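Local coordinates for protein arginyl-trna synthetase (Thermus thermophilus, PDB 1IQ0) that probably joins L-arginine to its cognate tRNA at the expense of ATP, as a monomeric class I aminoacyl-tRNA synthetase, at residues 306-309 against 310-313; 174-177 against 178-181. All blocks are in the same frame, centred on the assembly; numbering follows the deposited sequence.

Contact 1 is the C-terminal end of helix 301-312 and contact 2 the N-terminal end of helix 176-189; both belong to the catalytic domain, with centres about 33 Å apart and no shared helix or strand. Residues 306-313 are nearly all buried, and their chemistry follows: aromatic rings touched by aliphatic carbons, a methionine sulfur, and one lysine whose charge is met inside the protein. Residues 174-181 lie farther from the centre of the chain and are only partly buried, and charged groups take a larger share there. Each has one aromatic pair, nearly parallel but slid apart in contact 1, edge-to-face in contact 2. One contact therefore ends a helix within the core, whereas the other starts one nearer the surface.

Contact 1: residues 306-309 against 310-313; sequences IAFQ and FWKM
Lys312 lays its CE over one face of the Phe308 ring, a CH-pi contact with CE 3.9 Å from the ring centroid, offset toward the rim. Its chain is extended beyond CG, which carries the aliphatic part past the ring and leaves NZ for polar partners. Two residues earlier in the helix, Ile306 CG2 covers a face of Phe310 in the same manner, 3.8 Å from the ring centroid; the branched isoleucine can offer this methyl because CG2 stands anti to its own backbone N. Phe308 and Trp311 lie side by side with planes only 7° apart, but slid so far that the rings barely overlap, and the touch is Phe308 CE1 on Trp311 CE3 at 3.7 Å. Replacing Phe308 by an alanine removes the ring, so Lys312 CE would probably lose the face beneath it and Trp311 CE3 its neighbour.

Among polar groups, Gln309 bends at chi2 (68°) and turns NE2 to Met313 SD, a weak hydrogen bond of 3.3 Å; Thr349 is the stronger partner of NE2. A water donates to Gln309 OE1 and accepts from Lys312 NZ, at 2.7 Å from each, bridging the two side chains. The lysine charge is met by a salt bridge to Glu108, which probably offsets the cost of burying it.

Backbone hydrogen bonds of the i to i+4 kind run from Phe310 N to Ile306 O through Met313 N to Gln309 O, where the chain leaves the helix. Ile306 and Phe310 pack on helices 361-370 and 248-256, Trp311 on Leu248, and Met313 on Leu368, while Lys312 touches Thr349 and Asn351 of strand 348-354.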
loop_
_atom_site.group_PDB
_atom_site.type_symbol
_atom_site.label_atom_id
_atom_site.label_comp_id
_atom_site.label_asym_id
_atom_site.label_seq_id
_atom_site.Cartn_x
_atom_site.Cartn_y
_atom_site.Cartn_z
ATOM N N ILE A 306 -22.785 1.901 -2.083
ATOM C CA ILE A 306 -22.957 3.197 -2.730
ATOM C C ILE A 306 -23.119 4.314 -1.693
ATOM O O ILE A 306 -22.469 5.354 -1.789
ATOM C CB ILE A 306 -24.180 3.188 -3.679
ATOM C CG1 ILE A 306 -23.887 2.283 -4.876
ATOM C CG2 ILE A 306 -24.488 4.610 -4.170
ATOM C CD1 ILE A 306 -25.117 1.973 -5.724
ATOM N N ALA A 307 -23.977 4.087 -0.700
ATOM C CA ALA A 307 -24.222 5.067 0.358
ATOM C C ALA A 307 -22.917 5.492 1.034
ATOM O O ALA A 307 -22.631 6.682 1.167
ATOM C CB ALA A 307 -25.178 4.480 1.409
ATOM N N PHE A 308 -22.137 4.502 1.457
ATOM C CA PHE A 308 -20.863 4.725 2.127
ATOM C C PHE A 308 -19.883 5.469 1.211
ATOM O O PHE A 308 -19.192 6.386 1.646
ATOM C CB PHE A 308 -20.286 3.372 2.571
ATOM C CG PHE A 308 -19.120 3.477 3.523
ATOM C CD1 PHE A 308 -19.051 4.503 4.458
ATOM C CD2 PHE A 308 -18.123 2.499 3.527
ATOM C CE1 PHE A 308 -18.004 4.553 5.387
ATOM C CE2 PHE A 308 -17.078 2.541 4.450
ATOM C CZ PHE A 308 -17.020 3.567 5.380
ATOM N N GLN A 309 -19.820 5.069 -0.055
ATOM C CA GLN A 309 -18.944 5.733 -1.019
ATOM C C GLN A 309 -19.338 7.208 -1.130
ATOM O O GLN A 309 -18.480 8.079 -1.219
ATOM C CB GLN A 309 -19.074 5.082 -2.398
ATOM C CG GLN A 309 -18.171 5.674 -3.477
ATOM C CD GLN A 309 -16.696 5.393 -3.225
ATOM O OE1 GLN A 309 -16.331 4.305 -2.779
ATOM N NE2 GLN A 309 -15.843 6.369 -3.525
ATOM N N PHE A 310 -20.641 7.477 -1.139
ATOM C CA PHE A 310 -21.136 8.845 -1.233
ATOM C C PHE A 310 -20.658 9.702 -0.062
ATOM O O PHE A 310 -20.293 10.865 -0.243
ATOM C CB PHE A 310 -22.671 8.855 -1.297
ATOM C CG PHE A 310 -23.234 8.600 -2.678
ATOM C CD1 PHE A 310 -24.601 8.732 -2.918
ATOM C CD2 PHE A 310 -22.405 8.239 -3.738
ATOM C CE1 PHE A 310 -25.138 8.511 -4.186
ATOM C CE2 PHE A 310 -22.935 8.015 -5.015
ATOM C CZ PHE A 310 -24.306 8.153 -5.239
ATOM N N TRP A 311 -20.655 9.124 1.136
ATOM C CA TRP A 311 -20.212 9.843 2.323
ATOM C C TRP A 311 -18.715 10.115 2.236
ATOM O O TRP A 311 -18.260 11.208 2.547
ATOM C CB TRP A 311 -20.504 9.033 3.588
ATOM C CG TRP A 311 -19.861 9.622 4.819
ATOM C CD1 TRP A 311 -20.320 10.669 5.574
ATOM C CD2 TRP A 311 -18.603 9.237 5.394
ATOM N NE1 TRP A 311 -19.420 10.959 6.583
ATOM C CE2 TRP A 311 -18.361 10.095 6.492
ATOM C CE3 TRP A 311 -17.657 8.251 5.083
ATOM C CZ2 TRP A 311 -17.210 9.997 7.280
ATOM C CZ3 TRP A 311 -16.510 8.152 5.866
ATOM C CH2 TRP A 311 -16.297 9.019 6.950
ATOM N N LYS A 312 -17.955 9.112 1.811
ATOM C CA LYS A 312 -16.504 9.250 1.685
ATOM C C LYS A 312 -16.124 10.436 0.809
ATOM O O LYS A 312 -15.155 11.141 1.099
ATOM C CB LYS A 312 -15.893 7.980 1.085
ATOM C CG LYS A 312 -15.892 6.760 2.004
ATOM C CD LYS A 312 -15.160 5.594 1.339
ATOM C CE LYS A 312 -15.000 4.398 2.275
ATOM N NZ LYS A 312 -14.353 3.265 1.537
ATOM N N MET A 313 -16.889 10.655 -0.259
ATOM C CA MET A 313 -16.601 11.753 -1.173
ATOM C C MET A 313 -17.387 13.038 -0.887
ATOM O O MET A 313 -17.414 13.946 -1.711
ATOM C CB MET A 313 -16.808 11.291 -2.627
ATOM C CG MET A 313 -15.813 10.183 -3.040
ATOM S SD MET A 313 -16.065 9.479 -4.683
ATOM C CE MET A 313 -14.321 9.418 -5.316
HETATM O O HOH W 1 -16.030 2.715 -0.566
#

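Contact 2: residues 174-177 against 178-181; sequences EKYD and HFAG
Phe179 points the edge of its ring at the face of Tyr176 in a T-shaped pair, centroids 5.6 Å apart and planes at 64°; its CD2 stands over the rim of the tyrosine face, 3.9 Å from CE2. Both residues have CG anti to the backbone N (chi1 -160° in Tyr176, 165° in Phe179), which brings the rings together along one side of the helix. Trp170 meets both rings and extends the aromatic group.

Lys175 bends at chi4, and NZ makes a salt bridge of 2.9 Å with the syn lone pair of Asp177 OD1; Asp406, its strongest partner, also forms a salt bridge with NZ. Lysine suits this place because its long aliphatic chain can border the imidazole while the amine reaches the carboxylate: CB lies 3.7 Å from His178 ND1, a buried nitrogen without a polar partner. Glu174 crosses Phe179 at about a right angle, OE1 3.5 Å from Phe179 CB, while OE2 forms a salt bridge with Arg182.

In the backbone, Lys175 O accepts from both His178 N (2.9 Å) and Phe179 N (3.2 Å), the former from above the carbonyl plane. Ala180 N to Tyr176 O and Gly181 N to Asp177 O continue the turn. This is the first turn of an alpha-helix, with Lys175 as N-cap residue, and Asp177 and His178 touch Glu117, which falls in the predicted 'HIGH' region of this class I enzyme.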
loop_
_atom_site.group_PDB
_atom_site.type_symbol
_atom_site.label_atom_id
_atom_site.label_comp_id
_atom_site.label_asym_id
_atom_site.label_seq_id
_atom_site.Cartn_x
_atom_site.Cartn_y
_atom_site.Cartn_z
ATOM N N GLU A 174 -5.679 -14.733 28.298
ATOM C CA GLU A 174 -5.690 -15.048 26.872
ATOM C C GLU A 174 -6.061 -13.801 26.050
ATOM O O GLU A 174 -6.950 -13.044 26.438
ATOM C CB GLU A 174 -6.698 -16.176 26.623
ATOM C CG GLU A 174 -7.034 -16.453 25.172
ATOM C CD GLU A 174 -7.948 -17.659 25.019
ATOM O OE1 GLU A 174 -8.845 -17.836 25.865
ATOM O OE2 GLU A 174 -7.781 -18.425 24.049
ATOM N N LYS A 175 -5.367 -13.576 24.935
ATOM C CA LYS A 175 -5.665 -12.417 24.087
ATOM C C LYS A 175 -7.159 -12.529 23.778
ATOM O O LYS A 175 -7.617 -13.532 23.232
ATOM C CB LYS A 175 -4.827 -12.464 22.811
ATOM C CG LYS A 175 -4.889 -11.182 21.992
ATOM C CD LYS A 175 -3.652 -11.022 21.117
ATOM C CE LYS A 175 -3.796 -9.845 20.154
ATOM N NZ LYS A 175 -4.749 -10.151 19.033
ATOM N N TYR A 176 -7.914 -11.503 24.134
ATOM C CA TYR A 176 -9.359 -11.545 23.980
ATOM C C TYR A 176 -9.950 -12.019 22.660
ATOM O O TYR A 176 -10.904 -12.801 22.672
ATOM C CB TYR A 176 -9.972 -10.200 24.372
ATOM C CG TYR A 176 -11.448 -10.304 24.697
ATOM C CD1 TYR A 176 -12.417 -10.081 23.720
ATOM C CD2 TYR A 176 -11.876 -10.668 25.979
ATOM C CE1 TYR A 176 -13.772 -10.216 24.007
ATOM C CE2 TYR A 176 -13.226 -10.807 26.276
ATOM C CZ TYR A 176 -14.170 -10.580 25.286
ATOM O OH TYR A 176 -15.506 -10.720 25.570
ATOM N N ASP A 177 -9.405 -11.583 21.526
ATOM C CA ASP A 177 -9.983 -12.016 20.267
ATOM C C ASP A 177 -9.710 -13.479 19.962
ATOM O O ASP A 177 -10.408 -14.083 19.142
ATOM C CB ASP A 177 -9.564 -11.088 19.106
ATOM C CG ASP A 177 -8.062 -10.981 18.924
ATOM O OD1 ASP A 177 -7.306 -11.168 19.903
ATOM O OD2 ASP A 177 -7.648 -10.676 17.785
ATOM N N HIS A 178 -8.708 -14.057 20.623
ATOM C CA HIS A 178 -8.412 -15.478 20.441
ATOM C C HIS A 178 -9.451 -16.263 21.243
ATOM O O HIS A 178 -9.902 -17.327 20.831
ATOM C CB HIS A 178 -7.003 -15.826 20.934
ATOM C CG HIS A 178 -5.934 -15.552 19.923
ATOM N ND1 HIS A 178 -5.425 -14.290 19.700
ATOM C CD2 HIS A 178 -5.311 -16.370 19.043
ATOM C CE1 HIS A 178 -4.536 -14.343 18.726
ATOM N NE2 HIS A 178 -4.448 -15.594 18.309
ATOM N N PHE A 179 -9.813 -15.716 22.397
ATOM C CA PHE A 179 -10.827 -16.300 23.269
ATOM C C PHE A 179 -12.155 -16.314 22.491
ATOM O O PHE A 179 -12.866 -17.322 22.469
ATOM C CB PHE A 179 -10.942 -15.439 24.535
ATOM C CG PHE A 179 -12.167 -15.709 25.357
ATOM C CD1 PHE A 179 -12.395 -16.967 25.910
ATOM C CD2 PHE A 179 -13.078 -14.689 25.612
ATOM C CE1 PHE A 179 -13.510 -17.204 26.705
ATOM C CE2 PHE A 179 -14.200 -14.913 26.407
ATOM C CZ PHE A 179 -14.418 -16.177 26.956
ATOM N N ALA A 180 -12.468 -15.198 21.830
ATOM C CA ALA A 180 -13.698 -15.095 21.041
ATOM C C ALA A 180 -13.653 -16.067 19.871
ATOM O O ALA A 180 -14.649 -16.721 19.555
ATOM C CB ALA A 180 -13.879 -13.667 20.523
ATOM N N GLY A 181 -12.491 -16.163 19.227
ATOM C CA GLY A 181 -12.352 -17.060 18.093
ATOM C C GLY A 181 -12.580 -18.517 18.469
ATOM O O GLY A 181 -13.131 -19.295 17.688
#